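Local coordinates for rhamnosidase B (Bacillus sp., PDB 2OKX), which probably hydrolyses terminal alpha-L-rhamnose units from glycosides with inversion of anomeric configuration, as a glycoside hydrolase of family 78, at residues A[348-352]-A[622-626]; A[670-674]-A[735-740]; A[679-683]-A[697-701]; A[683-687]-A[796-800]; A[690-696]-A[748-754]. All coordinates share one frame; numbering follows the deposited sequence.

Interaction 1: residues A[348-352]-A[622-626]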
# COMPACT_ATOMS: atom_id res chain seq x y z
N TYR A 348 10.03 3.57 18.47
CA TYR A 348 9.71 2.16 18.67
C TYR A 348 10.20 1.21 17.58
O TYR A 348 9.82 1.32 16.42
CB TYR A 348 8.20 2.00 18.84
CG TYR A 348 7.75 0.59 19.12
CD1 TYR A 348 8.22 -0.11 20.24
CD2 TYR A 348 6.85 -0.06 18.27
CE1 TYR A 348 7.79 -1.40 20.51
CE2 TYR A 348 6.42 -1.36 18.53
CZ TYR A 348 6.89 -2.02 19.65
OH TYR A 348 6.47 -3.30 19.92
N ILE A 349 11.07 0.29 17.98
CA ILE A 349 11.60 -0.74 17.09
C ILE A 349 11.02 -2.01 17.70
O ILE A 349 11.52 -2.49 18.73
CB ILE A 349 13.14 -0.80 17.14
CG1 ILE A 349 13.74 0.59 16.87
CG2 ILE A 349 13.65 -1.81 16.12
CD1 ILE A 349 13.38 1.17 15.53
N ASP A 350 9.98 -2.55 17.07
CA ASP A 350 9.29 -3.73 17.60
C ASP A 350 10.08 -5.01 17.83
O ASP A 350 9.56 -5.94 18.45
CB ASP A 350 8.04 -4.03 16.76
CG ASP A 350 8.35 -4.34 15.30
OD1 ASP A 350 7.48 -4.05 14.46
OD2 ASP A 350 9.44 -4.87 15.00
N HIS A 351 11.32 -5.08 17.36
CA HIS A 351 12.12 -6.28 17.57
C HIS A 351 13.36 -6.03 18.43
O HIS A 351 14.22 -6.89 18.57
CB HIS A 351 12.52 -6.90 16.23
CG HIS A 351 13.27 -5.98 15.33
ND1 HIS A 351 14.64 -6.03 15.17
CD2 HIS A 351 12.84 -4.98 14.52
CE1 HIS A 351 15.02 -5.10 14.31
NE2 HIS A 351 13.95 -4.46 13.89
N ARG A 352 13.43 -4.84 19.02
CA ARG A 352 14.54 -4.47 19.89
C ARG A 352 14.03 -3.75 21.13
O ARG A 352 13.10 -2.95 21.06
CB ARG A 352 15.52 -3.56 19.16
CG ARG A 352 16.26 -4.21 18.02
CD ARG A 352 17.00 -3.15 17.22
NE ARG A 352 17.64 -3.70 16.03
CZ ARG A 352 18.09 -2.95 15.03
NH1 ARG A 352 17.97 -1.63 15.07
NH2 ARG A 352 18.67 -3.52 13.98
N TRP A 622 11.04 1.36 7.98
CA TRP A 622 10.39 0.91 9.21
C TRP A 622 11.02 -0.43 9.57
O TRP A 622 10.72 -1.44 8.95
CB TRP A 622 8.87 0.74 9.05
CG TRP A 622 8.19 0.20 10.30
CD1 TRP A 622 8.69 0.23 11.58
CD2 TRP A 622 6.89 -0.40 10.40
NE1 TRP A 622 7.78 -0.31 12.46
CE2 TRP A 622 6.67 -0.70 11.76
CE3 TRP A 622 5.89 -0.70 9.47
CZ2 TRP A 622 5.48 -1.30 12.22
CZ3 TRP A 622 4.70 -1.29 9.92
CH2 TRP A 622 4.51 -1.59 11.28
N SER A 623 11.90 -0.41 10.56
CA SER A 623 12.57 -1.63 11.00
C SER A 623 11.57 -2.40 11.84
O SER A 623 11.45 -2.18 13.05
CB SER A 623 13.81 -1.28 11.83
OG SER A 623 14.55 -2.45 12.15
N SER A 624 10.83 -3.29 11.19
CA SER A 624 9.80 -4.08 11.84
C SER A 624 9.92 -5.54 11.42
O SER A 624 10.23 -5.84 10.27
CB SER A 624 8.42 -3.54 11.46
OG SER A 624 7.39 -4.36 11.99
N VAL A 625 9.67 -6.44 12.37
CA VAL A 625 9.75 -7.86 12.10
C VAL A 625 8.53 -8.63 12.56
O VAL A 625 8.01 -8.39 13.65
CB VAL A 625 10.98 -8.51 12.80
CG1 VAL A 625 10.91 -10.03 12.69
CG2 VAL A 625 12.27 -8.00 12.19
N ILE A 626 8.07 -9.54 11.71
CA ILE A 626 6.95 -10.41 12.03
C ILE A 626 7.47 -11.80 11.66
O ILE A 626 7.65 -12.10 10.47
CB ILE A 626 5.69 -10.10 11.20
CG1 ILE A 626 5.18 -8.70 11.54
CG2 ILE A 626 4.61 -11.13 11.51
CD1 ILE A 626 3.92 -8.30 10.79
O HOH W 1 9.38 -0.89 14.70
O HOH W 2 8.97 -7.75 16.00
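Asp350 and His351, central in a type I beta turn, reach over to the extended run Ser623 to Val625. The close-packed part surrounds the imidazole, turned to the other loop by CG lying between the backbone N and carbonyl carbon (chi1 57°). The His351 NE2 proton goes to Ser623 OG at 2.7 Å, within 2° of the ring plane, helping to fix the ring's rotation; that hydroxyl also bonds Glu610. Val625 CG2 sits 4.0 Å from the centroid of the His351 ring, a CH-pi contact over one face, while Ile349 CG2 covers the other. Asp350 uses both carboxylate oxygens: its OD2 accepts from Val625 N at 3.1 Å on the syn side, and its OD1 lies near Ser624 OG, whose proton may go to Asp616 instead. With an alanine here, the amide of Val625 would probably lose its acceptor and the Ser624 hydroxyl one of two carboxylate neighbours. The looser side is bridged by water: one accepts from Asp350 N and Trp622 NE1 and donates to Tyr348 O and Ser623 O. This is an interdomain seam, setting a turn of the D2 region against the loop that leads into helix 627-644 of the catalytic (alpha/alpha)6 barrel.

Interaction 2: residues A[670-674]-A[735-740]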
# COMPACT_ATOMS: atom_id res chain seq x y z
N ASP A 670 15.32 -22.57 26.92
CA ASP A 670 15.23 -23.75 27.77
C ASP A 670 14.00 -24.62 27.51
O ASP A 670 14.12 -25.84 27.37
CB ASP A 670 15.24 -23.34 29.24
CG ASP A 670 16.56 -22.72 29.65
OD1 ASP A 670 16.65 -22.20 30.78
OD2 ASP A 670 17.51 -22.78 28.84
N SER A 671 12.83 -23.99 27.48
CA SER A 671 11.58 -24.71 27.25
C SER A 671 11.63 -25.47 25.93
O SER A 671 10.86 -26.41 25.72
CB SER A 671 10.42 -23.72 27.21
OG SER A 671 10.54 -22.84 26.10
N GLY A 672 12.55 -25.08 25.05
CA GLY A 672 12.66 -25.73 23.76
C GLY A 672 11.63 -25.17 22.79
O GLY A 672 11.32 -25.79 21.77
N LEU A 673 11.11 -23.99 23.11
CA LEU A 673 10.11 -23.33 22.28
C LEU A 673 10.57 -21.94 21.87
O LEU A 673 11.41 -21.33 22.53
CB LEU A 673 8.79 -23.21 23.05
CG LEU A 673 8.11 -24.51 23.49
CD1 LEU A 673 6.96 -24.21 24.43
CD2 LEU A 673 7.62 -25.27 22.26
N LEU A 674 10.03 -21.45 20.76
CA LEU A 674 10.38 -20.13 20.27
C LEU A 674 9.81 -19.08 21.21
O LEU A 674 8.60 -18.97 21.38
CB LEU A 674 9.82 -19.91 18.86
CG LEU A 674 10.15 -18.57 18.20
CD1 LEU A 674 11.65 -18.45 18.02
CD2 LEU A 674 9.43 -18.46 16.86
N THR A 735 8.25 -30.81 21.36
CA THR A 735 8.09 -29.91 22.50
C THR A 735 6.73 -29.23 22.42
O THR A 735 6.04 -29.07 23.43
CB THR A 735 9.19 -28.83 22.51
OG1 THR A 735 10.48 -29.46 22.53
CG2 THR A 735 9.05 -27.94 23.73
N ILE A 736 6.34 -28.83 21.21
CA ILE A 736 5.05 -28.18 21.01
C ILE A 736 3.92 -29.11 21.45
O ILE A 736 3.05 -28.70 22.23
CB ILE A 736 4.85 -27.80 19.53
CG1 ILE A 736 5.88 -26.74 19.12
CG2 ILE A 736 3.44 -27.27 19.31
CD1 ILE A 736 5.85 -26.36 17.65
N ASN A 737 3.94 -30.34 20.97
CA ASN A 737 2.91 -31.32 21.32
C ASN A 737 2.95 -31.67 22.81
O ASN A 737 1.93 -32.00 23.41
CB ASN A 737 3.09 -32.60 20.50
CG ASN A 737 2.51 -32.48 19.10
OD1 ASN A 737 1.32 -32.23 18.93
ND2 ASN A 737 3.35 -32.68 18.09
N ALA A 738 4.14 -31.57 23.40
CA ALA A 738 4.32 -31.89 24.81
C ALA A 738 3.90 -30.76 25.75
O ALA A 738 3.43 -31.02 26.86
CB ALA A 738 5.78 -32.26 25.07
N VAL A 739 4.06 -29.52 25.31
CA VAL A 739 3.73 -28.37 26.14
C VAL A 739 2.46 -27.60 25.78
O VAL A 739 1.56 -27.43 26.60
CB VAL A 739 4.91 -27.36 26.16
CG1 VAL A 739 4.61 -26.22 27.12
CG2 VAL A 739 6.20 -28.08 26.54
N LEU A 740 2.40 -27.12 24.54
CA LEU A 740 1.29 -26.31 24.06
C LEU A 740 -0.07 -26.97 23.85
O LEU A 740 -1.03 -26.31 23.44
CB LEU A 740 1.71 -25.58 22.79
CG LEU A 740 2.91 -24.66 23.02
CD1 LEU A 740 3.37 -24.05 21.71
CD2 LEU A 740 2.52 -23.58 24.02
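Ser671 OG, in a residue whose carbonyl abuts Thr735, is held by two partners: it accepts from Leu673 N at 3.3 Å, closing an ST turn, and it is hydrogen-bonded to Asp669. This turn belongs to the long loop after helix 647-665 in the six-hairpin glycosidase domain, and it rests on the last turn of helix 723-739. No hydrogen bond crosses the contact, which is made by shape. By its CA, Gly672 comes nearest to Thr735, with a positive phi of 82°; a CB there would lie 3.3 Å from Thr735 OG1 and would also collide with the carbonyl O of Ser671. Thr735 turns its methyl to the loop, CG2 being anti to the backbone N, and its hydroxyl back to Leu731 O in the helix. That methyl is pressed hard, with Thr735 CG2 3.1 Å from Ser671 O. Leu673 supplies most of the apolar surface of the loop, and its two methyls divide the work. Its CD1 runs to the C-terminal end of the helix, 4.1 Å from Val739 CG1, and beyond it to Leu740. On the other branch, Leu673 CD2 reaches Ile736 CG1 at 3.9 Å and presses on Thr735 CG2 at 3.4 Å, tighter than ordinary van der Waals contact.

Interaction 3: residues A[679-683]-A[697-701]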
# COMPACT_ATOMS: atom_id res chain seq x y z
N TRP A 679 6.59 -8.36 17.50
CA TRP A 679 5.27 -8.40 16.89
C TRP A 679 5.00 -9.83 16.43
O TRP A 679 5.36 -10.21 15.31
CB TRP A 679 5.23 -7.43 15.72
CG TRP A 679 3.85 -7.05 15.24
CD1 TRP A 679 2.66 -7.37 15.83
CD2 TRP A 679 3.54 -6.28 14.08
NE1 TRP A 679 1.62 -6.83 15.10
CE2 TRP A 679 2.13 -6.16 14.03
CE3 TRP A 679 4.31 -5.66 13.08
CZ2 TRP A 679 1.48 -5.46 13.01
CZ3 TRP A 679 3.66 -4.97 12.07
CH2 TRP A 679 2.26 -4.87 12.04
N ASN A 680 4.38 -10.62 17.30
CA ASN A 680 4.08 -12.03 17.02
C ASN A 680 2.69 -12.18 16.41
O ASN A 680 1.82 -12.85 16.97
CB ASN A 680 4.16 -12.82 18.33
CG ASN A 680 5.46 -12.58 19.07
OD1 ASN A 680 5.47 -12.47 20.30
ND2 ASN A 680 6.55 -12.48 18.33
N LEU A 681 2.51 -11.57 15.25
CA LEU A 681 1.22 -11.56 14.56
C LEU A 681 0.95 -12.69 13.58
O LEU A 681 1.86 -13.32 13.04
CB LEU A 681 1.06 -10.24 13.81
CG LEU A 681 -0.21 -10.05 12.98
CD1 LEU A 681 -1.37 -9.78 13.91
CD2 LEU A 681 -0.04 -8.90 11.99
N LEU A 682 -0.34 -12.93 13.36
CA LEU A 682 -0.81 -13.91 12.39
C LEU A 682 -2.09 -13.40 11.74
O LEU A 682 -2.12 -13.19 10.53
CB LEU A 682 -1.09 -15.28 13.04
CG LEU A 682 -1.71 -16.27 12.03
CD1 LEU A 682 -0.79 -16.40 10.82
CD2 LEU A 682 -1.93 -17.62 12.68
N ASP A 683 -3.13 -13.17 12.54
CA ASP A 683 -4.42 -12.71 12.01
C ASP A 683 -5.01 -11.52 12.77
O ASP A 683 -4.63 -11.25 13.91
CB ASP A 683 -5.42 -13.88 12.04
CG ASP A 683 -6.66 -13.62 11.22
OD1 ASP A 683 -7.67 -14.33 11.42
OD2 ASP A 683 -6.62 -12.71 10.36
N HIS A 697 1.11 -20.25 17.16
CA HIS A 697 1.11 -20.23 15.70
C HIS A 697 2.48 -20.04 15.04
O HIS A 697 2.80 -20.75 14.09
CB HIS A 697 0.09 -19.22 15.15
CG HIS A 697 0.33 -17.80 15.54
ND1 HIS A 697 1.50 -17.13 15.24
CD2 HIS A 697 -0.47 -16.89 16.14
CE1 HIS A 697 1.41 -15.88 15.65
NE2 HIS A 697 0.22 -15.71 16.20
N GLN A 698 3.30 -19.12 15.53
CA GLN A 698 4.62 -18.94 14.91
C GLN A 698 5.59 -20.06 15.27
O GLN A 698 6.57 -20.29 14.57
CB GLN A 698 5.22 -17.57 15.25
CG GLN A 698 5.19 -17.15 16.71
CD GLN A 698 5.74 -15.75 16.91
OE1 GLN A 698 5.41 -14.83 16.15
NE2 GLN A 698 6.59 -15.57 17.92
N ASN A 699 5.32 -20.76 16.36
CA ASN A 699 6.17 -21.88 16.75
C ASN A 699 5.91 -22.99 15.73
O ASN A 699 6.84 -23.65 15.26
CB ASN A 699 5.81 -22.35 18.16
CG ASN A 699 6.71 -21.75 19.22
OD1 ASN A 699 7.80 -22.26 19.48
ND2 ASN A 699 6.26 -20.65 19.82
N LEU A 700 4.64 -23.16 15.38
CA LEU A 700 4.24 -24.17 14.40
C LEU A 700 4.80 -23.86 13.02
O LEU A 700 5.29 -24.76 12.33
CB LEU A 700 2.71 -24.24 14.35
CG LEU A 700 2.00 -24.72 15.62
CD1 LEU A 700 0.52 -24.44 15.53
CD2 LEU A 700 2.26 -26.22 15.83
N PHE A 701 4.72 -22.60 12.60
CA PHE A 701 5.23 -22.22 11.29
C PHE A 701 6.75 -22.33 11.21
O PHE A 701 7.31 -22.52 10.13
CB PHE A 701 4.77 -20.81 10.92
CG PHE A 701 3.42 -20.76 10.25
CD1 PHE A 701 2.44 -19.87 10.67
CD2 PHE A 701 3.13 -21.62 9.18
CE1 PHE A 701 1.19 -19.82 10.04
CE2 PHE A 701 1.88 -21.57 8.55
CZ PHE A 701 0.91 -20.67 8.98
O HOH W 3 4.62 -14.05 13.53
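An inverse gamma turn centred on Asn680 leads the loop past the first turn of helix 696-715, where Leu682 lies over a face of the His697 ring. Leu682 CB stands 3.5 Å from the centroid of the His697 ring and 12° off its normal, a CH-pi contact over the ring centre. The adjoining branch follows the same ring to its root, with Leu682 CD2 3.6 Å from His697 CB. The ring is brought under the leucine because His697 CG lies between the backbone N and the carbonyl carbon (chi1 62°). At the ring edge, near its plane, Asn680 O is 3.3 Å from His697 CE1, and His697 NE2 is hydrogen-bonded to Gln689 OE1. With an alanine in place of the histidine, Gln689 would probably be left without its imidazole mate and Leu682 without the flat surface it rests on. Further along the helix, Leu682 CD1 meets the edge of the Phe701 ring, 4.0 Å from Phe701 CE1. One water bridges the two sides, donating to Leu681 O at 2.9 Å and to Gln698 OE1 at 2.8 Å. With helices 627-644 and 764-772 alongside, this loop laid over the start of a helix is in keeping with the (alpha/alpha)6 barrel of family 78 enzymes.

Interaction 4: residues A[683-687]-A[796-800]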
# COMPACT_ATOMS: atom_id res chain seq x y z
N ASP A 683 -3.13 -13.17 12.54
CA ASP A 683 -4.42 -12.71 12.01
C ASP A 683 -5.01 -11.52 12.77
O ASP A 683 -4.63 -11.25 13.91
CB ASP A 683 -5.42 -13.88 12.04
CG ASP A 683 -6.66 -13.62 11.22
OD1 ASP A 683 -7.67 -14.33 11.42
OD2 ASP A 683 -6.62 -12.71 10.36
N TRP A 684 -5.94 -10.82 12.13
CA TRP A 684 -6.59 -9.67 12.76
C TRP A 684 -7.82 -10.19 13.50
O TRP A 684 -8.96 -10.01 13.06
CB TRP A 684 -7.02 -8.63 11.71
CG TRP A 684 -5.86 -7.96 11.01
CD1 TRP A 684 -5.59 -7.99 9.67
CD2 TRP A 684 -4.82 -7.17 11.61
NE1 TRP A 684 -4.44 -7.27 9.40
CE2 TRP A 684 -3.95 -6.76 10.57
CE3 TRP A 684 -4.54 -6.77 12.93
CZ2 TRP A 684 -2.82 -5.97 10.81
CZ3 TRP A 684 -3.42 -5.99 13.16
CH2 TRP A 684 -2.57 -5.59 12.11
N ALA A 685 -7.57 -10.84 14.63
CA ALA A 685 -8.63 -11.40 15.45
C ALA A 685 -8.14 -11.48 16.90
O ALA A 685 -6.94 -11.41 17.15
CB ALA A 685 -9.01 -12.79 14.94
N PRO A 686 -9.07 -11.64 17.86
CA PRO A 686 -8.79 -11.74 19.30
C PRO A 686 -7.90 -12.91 19.72
O PRO A 686 -8.10 -13.48 20.79
CB PRO A 686 -10.18 -11.84 19.91
CG PRO A 686 -11.05 -11.12 18.94
CD PRO A 686 -10.52 -11.63 17.62
N ILE A 687 -6.94 -13.27 18.87
CA ILE A 687 -6.02 -14.36 19.19
C ILE A 687 -5.12 -13.89 20.32
O ILE A 687 -4.69 -12.74 20.34
CB ILE A 687 -5.12 -14.71 17.97
CG1 ILE A 687 -5.95 -15.34 16.86
CG2 ILE A 687 -3.99 -15.64 18.41
CD1 ILE A 687 -5.16 -15.60 15.60
N VAL A 796 -11.92 -18.53 19.04
CA VAL A 796 -11.77 -17.26 18.34
C VAL A 796 -11.93 -17.66 16.88
O VAL A 796 -11.44 -18.71 16.47
CB VAL A 796 -10.36 -16.65 18.56
CG1 VAL A 796 -10.17 -15.44 17.66
CG2 VAL A 796 -10.20 -16.25 20.02
N GLN A 797 -12.63 -16.84 16.09
CA GLN A 797 -12.86 -17.16 14.69
C GLN A 797 -11.91 -16.44 13.74
O GLN A 797 -11.24 -15.48 14.12
CB GLN A 797 -14.31 -16.81 14.31
CG GLN A 797 -15.36 -17.52 15.16
CD GLN A 797 -15.30 -19.03 15.03
OE1 GLN A 797 -15.31 -19.57 13.93
NE2 GLN A 797 -15.23 -19.72 16.17
N ILE A 798 -11.85 -16.92 12.49
CA ILE A 798 -10.98 -16.33 11.47
C ILE A 798 -11.46 -14.90 11.20
O ILE A 798 -12.64 -14.67 10.96
CB ILE A 798 -11.03 -17.15 10.16
CG1 ILE A 798 -10.38 -18.52 10.40
CG2 ILE A 798 -10.31 -16.40 9.04
CD1 ILE A 798 -10.39 -19.42 9.18
N GLY A 799 -10.53 -13.95 11.24
CA GLY A 799 -10.90 -12.56 11.04
C GLY A 799 -10.58 -11.92 9.70
O GLY A 799 -10.93 -10.76 9.49
N SER A 800 -9.92 -12.64 8.81
CA SER A 800 -9.58 -12.07 7.51
C SER A 800 -9.51 -13.14 6.43
O SER A 800 -9.23 -14.30 6.71
CB SER A 800 -8.23 -11.36 7.57
OG SER A 800 -7.18 -12.30 7.74
O HOH W 4 -10.63 -8.52 11.17
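Asp683 reaches across to Gly799 and Ser800, the last residues before helix 801-813, and is an example of a carboxylate tying a loop to a helix N-cap within an (alpha/alpha)6 barrel. From CB the chain leaves with CG anti to the backbone N (chi1 -166°), which brings the carboxylate up to the other loop. One branch takes the proton of Gly799 N, 2.9 Å from Asp683 OD1, in a nearly straight bond. The other takes the Ser800 hydroxyl, with Asp683 OD2 to Ser800 OG at 2.7 Å, and a weak bond from Trp684 N in its own loop. Both cross-loop donors arrive on the syn side, 22° and 29° out of the carboxylate plane; with one on each oxygen, the group's rotation is fixed. Ser800, the N-cap residue, is weakly bonded to Met803 N. Close approach depends on Gly799: a CB there would fall 2.3 Å from Trp684 O. One water donates to Trp684 O and to Gly799 O. Glycerol, probably from the crystallisation liquor, is bound by Gln797 and Ile798 and may mark a pocket. At the apolar end, Val796 CG1 touches Ala685 CB at 4.0 Å and Pro686 CD at 3.8 Å.

Interaction 5: residues A[690-696]-A[748-754]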
# COMPACT_ATOMS: atom_id res chain seq x y z
N PRO A 690 0.34 -12.24 22.30
CA PRO A 690 1.06 -11.11 22.90
C PRO A 690 2.48 -10.95 22.36
O PRO A 690 3.10 -11.91 21.90
CB PRO A 690 1.06 -11.46 24.38
CG PRO A 690 1.19 -12.96 24.35
CD PRO A 690 0.21 -13.35 23.26
N ASN A 691 2.98 -9.72 22.40
CA ASN A 691 4.34 -9.45 21.94
C ASN A 691 5.27 -10.05 22.99
O ASN A 691 6.49 -9.92 22.91
CB ASN A 691 4.58 -7.94 21.85
CG ASN A 691 3.58 -7.25 20.94
OD1 ASN A 691 3.54 -7.50 19.74
ND2 ASN A 691 2.77 -6.37 21.52
N GLU A 692 4.66 -10.72 23.96
CA GLU A 692 5.35 -11.34 25.08
C GLU A 692 6.30 -12.49 24.79
O GLU A 692 7.41 -12.29 24.31
CB GLU A 692 4.34 -11.79 26.13
CG GLU A 692 3.58 -10.66 26.79
CD GLU A 692 2.59 -11.15 27.84
OE1 GLU A 692 1.90 -10.32 28.45
OE2 GLU A 692 2.52 -12.38 28.03
N GLY A 693 5.86 -13.71 25.09
CA GLY A 693 6.73 -14.86 24.90
C GLY A 693 6.46 -15.91 23.84
O GLY A 693 6.75 -15.69 22.66
N ILE A 694 5.93 -17.05 24.27
CA ILE A 694 5.67 -18.18 23.38
C ILE A 694 4.31 -18.18 22.70
O ILE A 694 3.30 -18.56 23.30
CB ILE A 694 5.83 -19.51 24.15
CG1 ILE A 694 7.16 -19.53 24.89
CG2 ILE A 694 5.76 -20.68 23.19
CD1 ILE A 694 7.36 -20.75 25.77
N VAL A 695 4.29 -17.76 21.44
CA VAL A 695 3.05 -17.74 20.67
C VAL A 695 3.02 -19.01 19.82
O VAL A 695 3.91 -19.24 19.00
CB VAL A 695 2.97 -16.49 19.77
CG1 VAL A 695 1.65 -16.46 19.01
CG2 VAL A 695 3.12 -15.23 20.63
N THR A 696 2.00 -19.83 20.02
CA THR A 696 1.89 -21.10 19.33
C THR A 696 1.94 -21.07 17.80
O THR A 696 2.74 -21.78 17.20
CB THR A 696 0.62 -21.86 19.77
OG1 THR A 696 0.59 -21.96 21.20
CG2 THR A 696 0.60 -23.27 19.19
N TYR A 748 -4.64 -26.93 20.79
CA TYR A 748 -3.45 -26.19 21.20
C TYR A 748 -3.84 -24.82 21.74
O TYR A 748 -4.75 -24.18 21.23
CB TYR A 748 -2.49 -26.01 20.03
CG TYR A 748 -2.02 -27.30 19.40
CD1 TYR A 748 -2.82 -27.99 18.49
CD2 TYR A 748 -0.77 -27.84 19.73
CE1 TYR A 748 -2.39 -29.18 17.91
CE2 TYR A 748 -0.33 -29.03 19.16
CZ TYR A 748 -1.14 -29.69 18.25
OH TYR A 748 -0.71 -30.87 17.68
N ILE A 749 -3.14 -24.39 22.79
CA ILE A 749 -3.39 -23.09 23.40
C ILE A 749 -2.75 -22.01 22.54
O ILE A 749 -1.74 -22.26 21.88
CB ILE A 749 -2.81 -23.02 24.83
CG1 ILE A 749 -1.28 -23.15 24.77
CG2 ILE A 749 -3.40 -24.12 25.69
CD1 ILE A 749 -0.60 -22.99 26.12
N ASP A 750 -3.33 -20.82 22.54
CA ASP A 750 -2.79 -19.73 21.75
C ASP A 750 -1.37 -19.35 22.11
O ASP A 750 -0.56 -19.05 21.23
CB ASP A 750 -3.69 -18.49 21.85
CG ASP A 750 -4.74 -18.44 20.76
OD1 ASP A 750 -4.80 -19.38 19.94
OD2 ASP A 750 -5.50 -17.45 20.72
N CYS A 751 -1.05 -19.37 23.41
CA CYS A 751 0.30 -19.00 23.82
C CYS A 751 0.59 -19.24 25.30
O CYS A 751 -0.25 -19.73 26.06
CB CYS A 751 0.53 -17.52 23.55
SG CYS A 751 -0.38 -16.44 24.69
N ILE A 752 1.82 -18.89 25.67
CA ILE A 752 2.31 -18.96 27.03
C ILE A 752 2.88 -17.56 27.25
O ILE A 752 3.85 -17.17 26.59
CB ILE A 752 3.44 -19.99 27.21
CG1 ILE A 752 2.89 -21.41 27.05
CG2 ILE A 752 4.08 -19.83 28.59
CD1 ILE A 752 3.93 -22.50 27.26
N HIS A 753 2.26 -16.81 28.15
CA HIS A 753 2.69 -15.45 28.43
C HIS A 753 4.09 -15.36 29.04
O HIS A 753 4.67 -16.37 29.45
CB HIS A 753 1.66 -14.78 29.35
CG HIS A 753 0.33 -14.58 28.69
ND1 HIS A 753 0.08 -13.53 27.84
CD2 HIS A 753 -0.80 -15.32 28.72
CE1 HIS A 753 -1.16 -13.63 27.37
NE2 HIS A 753 -1.71 -14.71 27.89
N ALA A 754 4.62 -14.14 29.09
CA ALA A 754 5.94 -13.90 29.63
C ALA A 754 6.10 -14.40 31.06
O ALA A 754 7.14 -14.95 31.42
CB ALA A 754 6.26 -12.41 29.57
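Ile694 and Ile752 form an antiparallel hydrogen-bonded pair, and the backbone bonds of this contact start from them. Ile694 N gives its proton to Ile752 O at 3.1 Å, and Ile752 N returns one to Ile694 O at 2.8 Å, both in the carbonyl plane of the acceptor. Val695 and Cys751 follow as the non-hydrogen-bonded pair. Beyond them Thr696 N donates to Asp750 O at 2.9 Å, the donor tilted 32° from the carbonyl plane.

These pairs make strand 694-695 an outer strand of a small antiparallel sheet whose centre is strand 747-752 and whose third member is 741-742; Val695 is also the N-cap residue of helix 696-715, so the sheet passes straight into a helix of the barrel.

Polar side chains act at both ends. The Thr696 hydroxyl donates to Ile749 O, a bond modelled as very short and its length therefore doubtful. At the other end Glu692 OE2 accepts from His753 ND1 at 2.7 Å and from Ala754 N, with carboxylate and imidazole planes 70° apart, although the oxygen's position is less certain. His753 NE2 has a weak bond to Asp688.

Apolar contacts fill the two faces. The isoleucines lie side by side and point the same way, Ile694 CB 3.9 Å from Ile752 CB. Cys751 SG, placed between its backbone N and carbonyl carbon (chi1 72°), rests 3.5 Å from Pro690 CD and also over one face of the His753 ring. Pro690 CG meets that imidazole obliquely, 3.7 Å from His753 ND1.

From the N terminus, interaction 1 comes first, closing a 270-residue span that joins the D2 region to the catalytic barrel before the others open. Interaction 2 then ties the loop after helix 647-665 to helix 723-739, and interaction 3, nested inside it, folds that same loop over helix 696-715. Interactions 3 and 4 share Asp683, the latter reaching the start of helix 801-813. Interaction 5 nests within interaction 4 but crosses interactions 2 and 3, while interactions 2 and 4 also cross. Contacts between them are direct: Trp679 packs on 622-626, Asn699 OD1 probably accepts from Leu674 N, and the Tyr748 hydroxyl is probably hydrogen-bonded to Asn737.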